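Local coordinates for macrophage migration inhibitory factor-like protein (Entamoeba histolytica, PDB 6CUQ), which belongs to the macrophage migration inhibitory factor family of small alpha/beta proteins and assembles here as a trimer of identical subunits, at residues Ile28-Val39 against Leu83-Lys94; Gly57-Ser65 against Ala95-Tyr103. All coordinates share one frame; numbering follows the deposited sequence.

Contact 1. Residues Ile28-Val39 against Leu83-Lys94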
ATOM      1  N   ILE B  28      -7.554   0.749  16.552  1.00 55.44           N
ATOM      2  CA  ILE B  28      -7.835   1.281  15.221  1.00 58.46           C
ATOM      3  C   ILE B  28      -8.180   0.149  14.257  1.00 58.09           C
ATOM      4  O   ILE B  28      -9.182   0.216  13.533  1.00 63.11           O
ATOM      5  CB  ILE B  28      -6.640   2.118  14.720  1.00 51.28           C
ATOM      6  CG1 ILE B  28      -6.571   3.443  15.482  1.00 52.88           C
ATOM      7  CG2 ILE B  28      -6.705   2.324  13.213  1.00 44.34           C
ATOM      8  CD1 ILE B  28      -5.308   4.258  15.211  1.00 51.07           C
ATOM      9  N   ALA B  29      -7.368  -0.914  14.243  1.00 51.62           N
ATOM     10  CA  ALA B  29      -7.666  -2.051  13.369  1.00 56.30           C
ATOM     11  C   ALA B  29      -9.028  -2.654  13.692  1.00 55.65           C
ATOM     12  O   ALA B  29      -9.808  -2.974  12.789  1.00 58.49           O
ATOM     13  CB  ALA B  29      -6.585  -3.130  13.495  1.00 51.16           C
ATOM     14  N   HIS B  30      -9.319  -2.827  14.985  1.00 57.24           N
ATOM     15  CA  HIS B  30     -10.597  -3.383  15.412  1.00 53.36           C
ATOM     16  C   HIS B  30     -11.769  -2.510  14.953  1.00 59.85           C
ATOM     17  O   HIS B  30     -12.707  -2.991  14.307  1.00 65.69           O
ATOM     18  CB  HIS B  30     -10.587  -3.535  16.933  1.00 58.65           C
ATOM     19  CG  HIS B  30     -11.896  -3.984  17.506  1.00 75.55           C
ATOM     20  ND1 HIS B  30     -12.411  -5.244  17.283  1.00 76.51           N
ATOM     21  CD2 HIS B  30     -12.802  -3.338  18.283  1.00 79.52           C
ATOM     22  CE1 HIS B  30     -13.573  -5.358  17.905  1.00 80.00           C
ATOM     23  NE2 HIS B  30     -13.832  -4.218  18.522  1.00 82.12           N
ATOM     24  N   GLU B  31     -11.717  -1.212  15.263  1.00 67.16           N
ATOM     25  CA  GLU B  31     -12.802  -0.311  14.880  1.00 65.50           C
ATOM     26  C   GLU B  31     -12.924  -0.203  13.365  1.00 65.15           C
ATOM     27  O   GLU B  31     -14.030  -0.043  12.837  1.00 67.67           O
ATOM     28  CB  GLU B  31     -12.577   1.071  15.487  1.00 70.20           C
ATOM     29  CG  GLU B  31     -12.798   1.138  16.971  1.00 68.95           C
ATOM     30  CD  GLU B  31     -14.195   0.737  17.372  1.00 73.65           C
ATOM     31  OE1 GLU B  31     -15.158   1.031  16.620  1.00 69.04           O
ATOM     32  OE2 GLU B  31     -14.328   0.160  18.466  1.00 85.13           O
ATOM     33  N   SER B  32     -11.794  -0.254  12.654  1.00 62.48           N
ATOM     34  CA  SER B  32     -11.825  -0.221  11.195  1.00 61.42           C
ATOM     35  C   SER B  32     -12.639  -1.382  10.642  1.00 63.73           C
ATOM     36  O   SER B  32     -13.499  -1.208   9.765  1.00 61.76           O
ATOM     37  CB  SER B  32     -10.391  -0.252  10.653  1.00 60.38           C
ATOM     38  OG  SER B  32     -10.363  -0.602   9.285  1.00 60.80           O
ATOM     39  N   MET B  33     -12.412  -2.577  11.180  1.00 65.16           N
ATOM     40  CA  MET B  33     -13.163  -3.734  10.710  1.00 54.01           C
ATOM     41  C   MET B  33     -14.646  -3.602  11.044  1.00 53.02           C
ATOM     42  O   MET B  33     -15.500  -3.925  10.209  1.00 58.75           O
ATOM     43  CB  MET B  33     -12.567  -5.007  11.300  1.00 58.60           C
ATOM     44  CG  MET B  33     -11.242  -5.401  10.666  1.00 58.72           C
ATOM     45  SD  MET B  33     -10.515  -6.868  11.403  1.00 62.57           S
ATOM     46  CE  MET B  33     -10.051  -6.294  13.031  1.00 70.27           C
ATOM     47  N   LYS B  34     -14.978  -3.078  12.232  1.00 54.69           N
ATOM     48  CA  LYS B  34     -16.385  -2.813  12.535  1.00 64.36           C
ATOM     49  C   LYS B  34     -16.985  -1.817  11.548  1.00 75.28           C
ATOM     50  O   LYS B  34     -18.103  -2.015  11.056  1.00 88.85           O
ATOM     51  CB  LYS B  34     -16.553  -2.302  13.971  1.00 70.36           C
ATOM     52  CG  LYS B  34     -16.602  -3.387  15.041  1.00 78.55           C
ATOM     53  CD  LYS B  34     -16.482  -2.798  16.428  1.00 83.96           C
ATOM     54  CE  LYS B  34     -17.760  -2.129  16.858  1.00 87.28           C
ATOM     55  NZ  LYS B  34     -17.501  -1.270  18.041  1.00 92.28           N
ATOM     56  N   ILE B  35     -16.251  -0.734  11.254  1.00 77.43           N
ATOM     57  CA  ILE B  35     -16.729   0.287  10.317  1.00 76.15           C
ATOM     58  C   ILE B  35     -16.994  -0.323   8.951  1.00 76.05           C
ATOM     59  O   ILE B  35     -18.057  -0.115   8.354  1.00 79.75           O
ATOM     60  CB  ILE B  35     -15.703   1.429  10.198  1.00 69.69           C
ATOM     61  CG1 ILE B  35     -15.662   2.299  11.450  1.00 69.65           C
ATOM     62  CG2 ILE B  35     -15.994   2.268   8.964  1.00 70.68           C
ATOM     63  CD1 ILE B  35     -14.545   3.346  11.398  1.00 56.83           C
ATOM     64  N   LEU B  36     -16.029  -1.094   8.445  1.00 75.46           N
ATOM     65  CA  LEU B  36     -16.180  -1.748   7.149  1.00 72.47           C
ATOM     66  C   LEU B  36     -17.428  -2.615   7.128  1.00 81.24           C
ATOM     67  O   LEU B  36     -18.245  -2.531   6.203  1.00 93.25           O
ATOM     68  CB  LEU B  36     -14.937  -2.592   6.871  1.00 69.86           C
ATOM     69  CG  LEU B  36     -13.667  -1.802   6.558  1.00 60.02           C
ATOM     70  CD1 LEU B  36     -12.483  -2.720   6.439  1.00 53.65           C
ATOM     71  CD2 LEU B  36     -13.844  -1.026   5.252  1.00 54.56           C
ATOM     72  N   SER B  37     -17.607  -3.439   8.166  1.00 70.01           N
ATOM     73  CA  SER B  37     -18.734  -4.361   8.198  1.00 60.90           C
ATOM     74  C   SER B  37     -20.058  -3.617   8.298  1.00 74.07           C
ATOM     75  O   SER B  37     -21.034  -3.979   7.626  1.00 79.05           O
ATOM     76  CB  SER B  37     -18.557  -5.344   9.365  1.00 72.29           C
ATOM     77  OG  SER B  37     -19.767  -5.540  10.091  1.00 89.64           O
ATOM     78  N   GLU B  38     -20.115  -2.569   9.122  1.00 75.52           N
ATOM     79  CA  GLU B  38     -21.381  -1.865   9.317  1.00 80.79           C
ATOM     80  C   GLU B  38     -21.764  -1.062   8.079  1.00 80.91           C
ATOM     81  O   GLU B  38     -22.949  -0.981   7.725  1.00 80.61           O
ATOM     82  CB  GLU B  38     -21.297  -0.978  10.559  1.00 88.63           C
ATOM     83  CG  GLU B  38     -21.165  -1.772  11.856  1.00 98.43           C
ATOM     84  CD  GLU B  38     -20.705  -0.938  13.039  1.00102.35           C
ATOM     85  OE1 GLU B  38     -20.622   0.300  12.911  1.00 97.49           O
ATOM     86  OE2 GLU B  38     -20.414  -1.534  14.100  1.00104.16           O
ATOM     87  N   VAL B  39     -20.787  -0.448   7.417  1.00 79.19           N
ATOM     88  CA  VAL B  39     -21.093   0.436   6.294  1.00 81.20           C
ATOM     89  C   VAL B  39     -21.172  -0.328   4.971  1.00 81.72           C
ATOM     90  O   VAL B  39     -22.128  -0.167   4.208  1.00 84.95           O
ATOM     91  CB  VAL B  39     -20.052   1.575   6.231  1.00 82.35           C
ATOM     92  CG1 VAL B  39     -20.271   2.438   4.987  1.00 81.66           C
ATOM     93  CG2 VAL B  39     -20.097   2.417   7.518  1.00 79.98           C
ATOM     94  N   LEU B  83     -17.922   6.218   4.625  1.00 85.26           N
ATOM     95  CA  LEU B  83     -16.649   5.644   5.043  1.00 78.04           C
ATOM     96  C   LEU B  83     -15.628   6.729   5.361  1.00 77.65           C
ATOM     97  O   LEU B  83     -14.883   6.613   6.342  1.00 74.83           O
ATOM     98  CB  LEU B  83     -16.129   4.697   3.973  1.00 78.53           C
ATOM     99  CG  LEU B  83     -16.804   3.329   3.933  1.00 68.19           C
ATOM    100  CD1 LEU B  83     -16.407   2.636   2.661  1.00 69.48           C
ATOM    101  CD2 LEU B  83     -16.343   2.508   5.126  1.00 61.96           C
ATOM    102  N   SER B  84     -15.573   7.792   4.552  1.00 81.90           N
ATOM    103  CA  SER B  84     -14.630   8.869   4.837  1.00 86.91           C
ATOM    104  C   SER B  84     -14.927   9.512   6.186  1.00 83.79           C
ATOM    105  O   SER B  84     -14.007   9.799   6.963  1.00 78.83           O
ATOM    106  CB  SER B  84     -14.659   9.912   3.722  1.00 98.03           C
ATOM    107  OG  SER B  84     -14.526   9.288   2.460  1.00106.49           O
ATOM    108  N   ASP B  85     -16.210   9.729   6.489  1.00 83.50           N
ATOM    109  CA  ASP B  85     -16.569  10.365   7.752  1.00 88.16           C
ATOM    110  C   ASP B  85     -16.204   9.490   8.954  1.00 89.23           C
ATOM    111  O   ASP B  85     -15.647   9.987   9.942  1.00 85.93           O
ATOM    112  CB  ASP B  85     -18.062  10.704   7.751  1.00 90.99           C
ATOM    113  CG  ASP B  85     -18.514  11.336   9.052  1.00101.75           C
ATOM    114  OD1 ASP B  85     -19.408  10.776   9.725  1.00106.51           O
ATOM    115  OD2 ASP B  85     -17.947  12.382   9.420  1.00110.14           O
ATOM    116  N   ARG B  86     -16.466   8.182   8.876  1.00 84.72           N
ATOM    117  CA  ARG B  86     -16.219   7.318  10.030  1.00 77.37           C
ATOM    118  C   ARG B  86     -14.726   7.110  10.274  1.00 76.41           C
ATOM    119  O   ARG B  86     -14.282   7.076  11.428  1.00 74.33           O
ATOM    120  CB  ARG B  86     -16.961   5.993   9.860  1.00 81.90           C
ATOM    121  CG  ARG B  86     -18.465   6.196   9.885  1.00 83.72           C
ATOM    122  CD  ARG B  86     -19.219   4.995  10.374  1.00 89.32           C
ATOM    123  NE  ARG B  86     -18.976   4.721  11.784  1.00 97.47           N
ATOM    124  CZ  ARG B  86     -19.277   3.567  12.369  1.00 95.02           C
ATOM    125  NH1 ARG B  86     -19.821   2.596  11.654  1.00 84.27           N
ATOM    126  NH2 ARG B  86     -19.021   3.379  13.657  1.00101.47           N
ATOM    127  N   TYR B  87     -13.938   6.922   9.213  1.00 74.43           N
ATOM    128  CA  TYR B  87     -12.494   6.762   9.389  1.00 65.35           C
ATOM    129  C   TYR B  87     -11.841   8.044   9.897  1.00 65.75           C
ATOM    130  O   TYR B  87     -10.897   7.989  10.696  1.00 57.92           O
ATOM    131  CB  TYR B  87     -11.840   6.328   8.080  1.00 61.12           C
ATOM    132  CG  TYR B  87     -11.900   4.842   7.851  1.00 64.98           C
ATOM    133  CD1 TYR B  87     -11.155   3.984   8.641  1.00 58.44           C
ATOM    134  CD2 TYR B  87     -12.693   4.298   6.844  1.00 66.92           C
ATOM    135  CE1 TYR B  87     -11.190   2.625   8.442  1.00 62.90           C
ATOM    136  CE2 TYR B  87     -12.740   2.936   6.634  1.00 66.07           C
ATOM    137  CZ  TYR B  87     -11.987   2.104   7.442  1.00 71.23           C
ATOM    138  OH  TYR B  87     -12.011   0.749   7.259  1.00 69.21           O
ATOM    139  N   CYS B  88     -12.283   9.202   9.399  1.00 63.14           N
ATOM    140  CA  CYS B  88     -11.707  10.455   9.875  1.00 74.71           C
ATOM    141  C   CYS B  88     -12.063  10.695  11.336  1.00 80.84           C
ATOM    142  O   CYS B  88     -11.227  11.171  12.116  1.00 80.14           O
ATOM    143  CB  CYS B  88     -12.163  11.621   8.990  1.00 78.08           C
ATOM    144  SG  CYS B  88     -11.364  11.638   7.358  1.00 75.69           S
ATOM    145  N   LYS B  89     -13.286  10.333  11.738  1.00 82.33           N
ATOM    146  CA  LYS B  89     -13.654  10.452  13.145  1.00 75.79           C
ATOM    147  C   LYS B  89     -12.859   9.474  13.994  1.00 70.27           C
ATOM    148  O   LYS B  89     -12.462   9.804  15.119  1.00 70.50           O
ATOM    149  CB  LYS B  89     -15.157  10.236  13.323  1.00 74.92           C
ATOM    150  N   LEU B  90     -12.577   8.289  13.453  1.00 68.36           N
ATOM    151  CA  LEU B  90     -11.805   7.290  14.186  1.00 70.26           C
ATOM    152  C   LEU B  90     -10.355   7.735  14.406  1.00 73.46           C
ATOM    153  O   LEU B  90      -9.850   7.681  15.534  1.00 67.18           O
ATOM    154  CB  LEU B  90     -11.863   5.944  13.455  1.00 58.12           C
ATOM    155  CG  LEU B  90     -10.915   4.932  14.098  1.00 55.94           C
ATOM    156  CD1 LEU B  90     -11.368   4.739  15.525  1.00 51.24           C
ATOM    157  CD2 LEU B  90     -10.807   3.594  13.340  1.00 54.30           C
ATOM    158  N   LEU B  91      -9.652   8.129  13.333  1.00 75.21           N
ATOM    159  CA  LEU B  91      -8.247   8.525  13.485  1.00 70.76           C
ATOM    160  C   LEU B  91      -8.110   9.807  14.289  1.00 71.98           C
ATOM    161  O   LEU B  91      -7.095  10.011  14.962  1.00 75.15           O
ATOM    162  CB  LEU B  91      -7.562   8.682  12.126  1.00 61.58           C
ATOM    163  CG  LEU B  91      -7.400   7.362  11.369  1.00 59.62           C
ATOM    164  CD1 LEU B  91      -6.384   7.485  10.263  1.00 58.39           C
ATOM    165  CD2 LEU B  91      -7.056   6.216  12.305  1.00 57.50           C
ATOM    166  N   GLU B  92      -9.104  10.683  14.223  1.00 73.53           N
ATOM    167  CA  GLU B  92      -9.096  11.844  15.099  1.00 77.47           C
ATOM    168  C   GLU B  92      -9.247  11.430  16.563  1.00 73.91           C
ATOM    169  O   GLU B  92      -8.523  11.929  17.436  1.00 72.55           O
ATOM    170  CB  GLU B  92     -10.201  12.814  14.680  1.00 78.84           C
ATOM    171  CG  GLU B  92     -10.093  14.183  15.313  1.00 98.75           C
ATOM    172  CD  GLU B  92     -10.526  14.188  16.766  1.00112.01           C
ATOM    173  OE1 GLU B  92     -11.530  13.509  17.092  1.00113.36           O
ATOM    174  OE2 GLU B  92      -9.852  14.860  17.578  1.00113.84           O
ATOM    175  N   GLN B  93     -10.177  10.518  16.853  1.00 66.36           N
ATOM    176  CA  GLN B  93     -10.444  10.178  18.248  1.00 74.72           C
ATOM    177  C   GLN B  93      -9.266   9.427  18.862  1.00 70.70           C
ATOM    178  O   GLN B  93      -8.907   9.674  20.019  1.00 70.89           O
ATOM    179  CB  GLN B  93     -11.716   9.337  18.373  1.00 73.52           C
ATOM    180  CG  GLN B  93     -11.820   8.641  19.728  1.00 86.06           C
ATOM    181  CD  GLN B  93     -12.621   7.350  19.683  1.00101.94           C
ATOM    182  OE1 GLN B  93     -13.583   7.222  18.925  1.00104.67           O
ATOM    183  NE2 GLN B  93     -12.217   6.378  20.501  1.00102.66           N
ATOM    184  N   LYS B  94      -8.653   8.511  18.102  1.00 61.75           N
ATOM    185  CA  LYS B  94      -7.609   7.643  18.642  1.00 66.08           C
ATOM    186  C   LYS B  94      -6.195   8.182  18.446  1.00 64.83           C
ATOM    187  O   LYS B  94      -5.316   7.878  19.259  1.00 67.61           O
ATOM    188  CB  LYS B  94      -7.684   6.252  17.997  1.00 61.82           C
ATOM    189  CG  LYS B  94      -9.023   5.523  18.109  1.00 60.79           C
ATOM    190  CD  LYS B  94      -9.277   4.926  19.492  1.00 69.33           C
ATOM    191  CE  LYS B  94     -10.195   3.677  19.411  1.00 64.99           C
ATOM    192  NZ  LYS B  94     -10.741   3.312  20.736  1.00 68.50           N
TER
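Ile35 and Leu90 interlock as reciprocal knobs between the two helices of the macrophage migration inhibitory factor fold, which run antiparallel across the four-stranded mixed sheet. The axes of Ile28-Val39 and Leu83-Lys94 come within 10.5 Å, and their directions differ by 163°. Apolar contacts form most of the seam. Ile35 enters the hole made by Leu83, Arg86, Tyr87 and Leu90: its CG2 lies 3.9 Å from Leu83 CD2 and over a face of the Tyr87 ring, while its CD1 stands 3.7 Å from the backbone O of Arg86. Leu90 answers from the other helix. A first torsion of 172° turns CG away from the Leu90 N and lets the side chain fill the hole among Ile28, Glu31, Ser32 and Ile35, bringing CD2 to 3.8 Å from Glu31 CB. At the C-terminal end of Ile28-Val39, Val39 CG1 packs 3.7 Å from Leu83 CG. Among neutral polar groups, Ser32 OG and Tyr87 OH share a buried hydrogen bond of 2.9 Å, the serine oxygen lying in the plane of the ring. Thr49 gives Ser32 OG a second partner, and Tyr87 also touches Ala12, Ile68 and Leu104 on three strands, so this pair ties both helices to the sheet. On the more exposed side, Ile35 CG1 sits over the centre of the Arg86 guanidinium, whose NH1 makes a nearly straight, in-plane salt-bridge hydrogen bond to Glu38 OE1 (2.7 Å, 173°).

Contact 2. Residues Gly57-Ser65 against Ala95-Tyr103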
ATOM      1  N   GLY B  57       3.623  13.522   5.816  1.00 64.82           N
ATOM      2  CA  GLY B  57       3.501  14.954   5.657  1.00 72.27           C
ATOM      3  C   GLY B  57       2.261  15.308   4.872  1.00 72.41           C
ATOM      4  O   GLY B  57       1.721  14.501   4.107  1.00 69.37           O
ATOM      5  N   PHE B  58       1.827  16.546   5.063  1.00 81.47           N
ATOM      6  CA  PHE B  58       0.659  17.053   4.369  1.00 84.69           C
ATOM      7  C   PHE B  58       0.880  18.530   4.110  1.00 79.55           C
ATOM      8  O   PHE B  58       1.252  19.264   5.028  1.00 83.12           O
ATOM      9  CB  PHE B  58      -0.601  16.830   5.204  1.00 85.18           C
ATOM     10  CG  PHE B  58      -1.767  16.407   4.406  1.00 81.35           C
ATOM     11  CD1 PHE B  58      -2.078  15.070   4.272  1.00 80.58           C
ATOM     12  CD2 PHE B  58      -2.557  17.344   3.769  1.00 86.31           C
ATOM     13  CE1 PHE B  58      -3.169  14.676   3.528  1.00 75.89           C
ATOM     14  CE2 PHE B  58      -3.651  16.953   3.018  1.00 86.41           C
ATOM     15  CZ  PHE B  58      -3.953  15.619   2.894  1.00 69.43           C
ATOM     16  N   GLY B  59       0.654  18.956   2.871  1.00 81.85           N
ATOM     17  CA  GLY B  59       0.823  20.356   2.540  1.00 85.29           C
ATOM     18  C   GLY B  59       2.227  20.885   2.737  1.00 94.33           C
ATOM     19  O   GLY B  59       2.400  22.037   3.154  1.00105.86           O
ATOM     20  N   GLY B  60       3.238  20.074   2.433  1.00 90.27           N
ATOM     21  CA  GLY B  60       4.619  20.471   2.595  1.00 84.40           C
ATOM     22  C   GLY B  60       5.136  20.435   4.017  1.00 93.75           C
ATOM     23  O   GLY B  60       6.350  20.558   4.217  1.00103.77           O
ATOM     24  N   LYS B  61       4.273  20.208   5.006  1.00 89.53           N
ATOM     25  CA  LYS B  61       4.662  20.193   6.409  1.00 80.73           C
ATOM     26  C   LYS B  61       4.652  18.768   6.948  1.00 77.28           C
ATOM     27  O   LYS B  61       3.875  17.922   6.491  1.00 79.20           O
ATOM     28  CB  LYS B  61       3.728  21.064   7.255  1.00 85.48           C
ATOM     29  CG  LYS B  61       3.871  22.569   7.006  1.00 92.66           C
ATOM     30  CD  LYS B  61       2.806  23.352   7.769  1.00103.03           C
ATOM     31  CE  LYS B  61       2.416  24.630   7.023  1.00112.86           C
ATOM     32  NZ  LYS B  61       0.940  24.683   6.787  1.00116.40           N
ATOM     33  N   ILE B  62       5.536  18.504   7.909  1.00 67.37           N
ATOM     34  CA  ILE B  62       5.554  17.219   8.604  1.00 71.34           C
ATOM     35  C   ILE B  62       4.537  17.266   9.738  1.00 70.94           C
ATOM     36  O   ILE B  62       4.712  18.020  10.699  1.00 71.14           O
ATOM     37  CB  ILE B  62       6.954  16.898   9.147  1.00 66.93           C
ATOM     38  CG1 ILE B  62       7.983  16.900   8.023  1.00 69.18           C
ATOM     39  CG2 ILE B  62       6.909  15.522   9.801  1.00 55.07           C
ATOM     40  CD1 ILE B  62       7.628  15.979   6.879  1.00 79.43           C
ATOM     41  N   VAL B  63       3.497  16.435   9.654  1.00 64.07           N
ATOM     42  CA  VAL B  63       2.387  16.501  10.602  1.00 69.22           C
ATOM     43  C   VAL B  63       1.714  15.130  10.709  1.00 68.44           C
ATOM     44  O   VAL B  63       1.876  14.266   9.837  1.00 58.21           O
ATOM     45  CB  VAL B  63       1.390  17.617  10.180  1.00 73.15           C
ATOM     46  CG1 VAL B  63       0.652  17.240   8.900  1.00 76.75           C
ATOM     47  CG2 VAL B  63       0.425  17.994  11.308  1.00 68.63           C
ATOM     48  N   LYS B  64       0.981  14.917  11.809  1.00 64.42           N
ATOM     49  CA  LYS B  64       0.178  13.708  11.953  1.00 58.85           C
ATOM     50  C   LYS B  64      -0.758  13.592  10.766  1.00 59.25           C
ATOM     51  O   LYS B  64      -1.536  14.509  10.488  1.00 66.24           O
ATOM     52  CB  LYS B  64      -0.688  13.764  13.204  1.00 55.23           C
ATOM     53  CG  LYS B  64      -0.044  13.700  14.538  1.00 59.43           C
ATOM     54  CD  LYS B  64      -1.005  14.378  15.503  1.00 64.05           C
ATOM     55  CE  LYS B  64      -0.673  14.074  16.946  1.00 75.30           C
ATOM     56  NZ  LYS B  64      -1.480  14.929  17.868  1.00 82.47           N
ATOM     57  N   SER B  65      -0.710  12.454  10.090  1.00 53.59           N
ATOM     58  CA  SER B  65      -1.442  12.306   8.847  1.00 62.95           C
ATOM     59  C   SER B  65      -1.655  10.826   8.601  1.00 57.64           C
ATOM     60  O   SER B  65      -1.126   9.976   9.311  1.00 61.36           O
ATOM     61  CB  SER B  65      -0.696  12.958   7.671  1.00 63.23           C
ATOM     62  OG  SER B  65       0.665  12.585   7.667  1.00 63.86           O
ATOM     63  N   ALA B  95      -5.940   8.984  17.408  1.00 62.92           N
ATOM     64  CA  ALA B  95      -4.578   9.409  17.101  1.00 57.37           C
ATOM     65  C   ALA B  95      -4.417  10.917  16.948  1.00 63.85           C
ATOM     66  O   ALA B  95      -3.309  11.375  16.649  1.00 67.91           O
ATOM     67  CB  ALA B  95      -4.070   8.711  15.829  1.00 49.30           C
ATOM     68  N   GLY B  96      -5.490  11.689  17.098  1.00 68.87           N
ATOM     69  CA  GLY B  96      -5.416  13.130  17.008  1.00 65.64           C
ATOM     70  C   GLY B  96      -5.088  13.670  15.638  1.00 71.75           C
ATOM     71  O   GLY B  96      -4.609  14.805  15.527  1.00 62.18           O
ATOM     72  N   ILE B  97      -5.350  12.897  14.587  1.00 67.41           N
ATOM     73  CA  ILE B  97      -5.058  13.310  13.222  1.00 56.66           C
ATOM     74  C   ILE B  97      -6.232  14.127  12.699  1.00 71.16           C
ATOM     75  O   ILE B  97      -7.400  13.732  12.846  1.00 68.11           O
ATOM     76  CB  ILE B  97      -4.767  12.088  12.333  1.00 59.71           C
ATOM     77  CG1 ILE B  97      -3.646  11.239  12.954  1.00 58.31           C
ATOM     78  CG2 ILE B  97      -4.412  12.519  10.936  1.00 57.00           C
ATOM     79  CD1 ILE B  97      -3.292   9.992  12.161  1.00 51.09           C
ATOM     80  N   GLU B  98      -5.926  15.286  12.125  1.00 71.78           N
ATOM     81  CA  GLU B  98      -6.968  16.161  11.617  1.00 69.78           C
ATOM     82  C   GLU B  98      -7.578  15.598  10.340  1.00 71.74           C
ATOM     83  O   GLU B  98      -6.948  14.830   9.605  1.00 73.52           O
ATOM     84  CB  GLU B  98      -6.423  17.567  11.378  1.00 72.15           C
ATOM     85  CG  GLU B  98      -6.126  18.326  12.670  1.00 86.76           C
ATOM     86  CD  GLU B  98      -5.452  19.672  12.431  1.00100.73           C
ATOM     87  OE1 GLU B  98      -5.113  19.977  11.267  1.00106.64           O
ATOM     88  OE2 GLU B  98      -5.292  20.443  13.405  1.00104.18           O
ATOM     89  N   GLY B  99      -8.849  15.937  10.115  1.00 69.53           N
ATOM     90  CA  GLY B  99      -9.510  15.513   8.894  1.00 70.21           C
ATOM     91  C   GLY B  99      -8.813  16.030   7.649  1.00 77.27           C
ATOM     92  O   GLY B  99      -8.741  15.336   6.633  1.00 80.83           O
ATOM     93  N   GLY B 100      -8.279  17.249   7.713  1.00 79.21           N
ATOM     94  CA  GLY B 100      -7.534  17.805   6.601  1.00 67.97           C
ATOM     95  C   GLY B 100      -6.170  17.190   6.358  1.00 71.85           C
ATOM     96  O   GLY B 100      -5.474  17.627   5.436  1.00 87.26           O
ATOM     97  N   ASN B 101      -5.755  16.204   7.154  1.00 65.14           N
ATOM     98  CA  ASN B 101      -4.480  15.526   6.962  1.00 60.83           C
ATOM     99  C   ASN B 101      -4.670  14.023   6.749  1.00 68.98           C
ATOM    100  O   ASN B 101      -3.780  13.225   7.046  1.00 75.20           O
ATOM    101  CB  ASN B 101      -3.551  15.793   8.145  1.00 60.20           C
ATOM    102  CG  ASN B 101      -3.188  17.247   8.279  1.00 76.22           C
ATOM    103  OD1 ASN B 101      -3.121  17.977   7.286  1.00 82.20           O
ATOM    104  ND2 ASN B 101      -2.948  17.685   9.506  1.00 81.21           N
ATOM    105  N   ILE B 102      -5.833  13.624   6.239  1.00 65.07           N
ATOM    106  CA  ILE B 102      -6.134  12.231   5.931  1.00 68.30           C
ATOM    107  C   ILE B 102      -6.634  12.145   4.497  1.00 74.92           C
ATOM    108  O   ILE B 102      -7.594  12.831   4.131  1.00 74.23           O
ATOM    109  CB  ILE B 102      -7.185  11.646   6.892  1.00 68.08           C
ATOM    110  CG1 ILE B 102      -6.693  11.723   8.336  1.00 64.21           C
ATOM    111  CG2 ILE B 102      -7.577  10.235   6.457  1.00 59.54           C
ATOM    112  CD1 ILE B 102      -7.720  11.349   9.358  1.00 71.34           C
ATOM    113  N   TYR B 103      -5.995  11.303   3.690  1.00 71.60           N
ATOM    114  CA  TYR B 103      -6.500  10.964   2.367  1.00 67.15           C
ATOM    115  C   TYR B 103      -6.989   9.520   2.359  1.00 72.16           C
ATOM    116  O   TYR B 103      -6.444   8.652   3.050  1.00 73.61           O
ATOM    117  CB  TYR B 103      -5.430  11.136   1.289  1.00 61.62           C
ATOM    118  CG  TYR B 103      -5.269  12.534   0.759  1.00 76.72           C
ATOM    119  CD1 TYR B 103      -6.263  13.481   0.917  1.00 81.01           C
ATOM    120  CD2 TYR B 103      -4.110  12.902   0.090  1.00 76.11           C
ATOM    121  CE1 TYR B 103      -6.105  14.760   0.423  1.00 86.21           C
ATOM    122  CE2 TYR B 103      -3.940  14.167  -0.395  1.00 82.18           C
ATOM    123  CZ  TYR B 103      -4.935  15.101  -0.233  1.00 89.89           C
ATOM    124  OH  TYR B 103      -4.741  16.374  -0.741  1.00 82.03           O
TER
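Phe58 and Asn101, which lose the most surface to this contact, meet with the asparagine backbone against the ring: Asn101 CA lies 3.7 Å from the Phe58 centroid, only 14° off the ring normal, a CH-pi contact. Gly100 O also comes over a face of this ring, 3.1 Å from Phe58 CE2. The rim of Phe58 is directed at Tyr103 in an edge-to-face pair, with CZ above the tyrosine face, centroids 4.6 Å apart and planes at 61°. Asn101 presses its CB to within 3.3 Å of Lys64 O, and its side chain lies against Val63. Next to it, Ser65 CA makes a CA-H...O contact of 3.1 Å with Asn101 O, while Ser65 OG turns back to donate a hydrogen bond to Val63 O and has a further partner in Gln50 of the third subunit. Lys64, third in buried surface, works through its aliphatic part. Nearly straight past CG, the chain runs along the turn that leaves the helix, CD reaching 3.6 Å from Gly96 O, while Ile97 CG2 packs 3.5 Å from Lys64 O. A type I' turn, Phe58 to Lys61, reverses the chain at the subunit boundary. Tyr103 OH hydrogen-bonds to Tyr46 O of the third subunit. Gly57, Phe58 and Tyr103 pair antiparallel with a strand of that subunit, a sheet extension characteristic of the macrophage migration inhibitory factor trimer.

Contact 1 belongs to the core, with eight of its 13 touching residues buried and its centre about 7 Å from that of the chain; contact 2 is partly buried at the subunit's edge, about 16 Å out. Ile28-Val39 and Leu83-Lys94 meet helix to helix, through interdigitated aliphatic side chains with polar bonds added. Gly57-Ser65 and Ala95-Tyr103 join hairpin, loop and strand, and rely on ring faces, CH groups and backbone oxygens. Helix 80-95 leads directly into the second segment of contact 2, and the two contacts touch where Leu91 CB packs 3.8 Å from Ile102 CD1. Both reach the third subunit, but contact 2 does so far more extensively, with twelve residues against four.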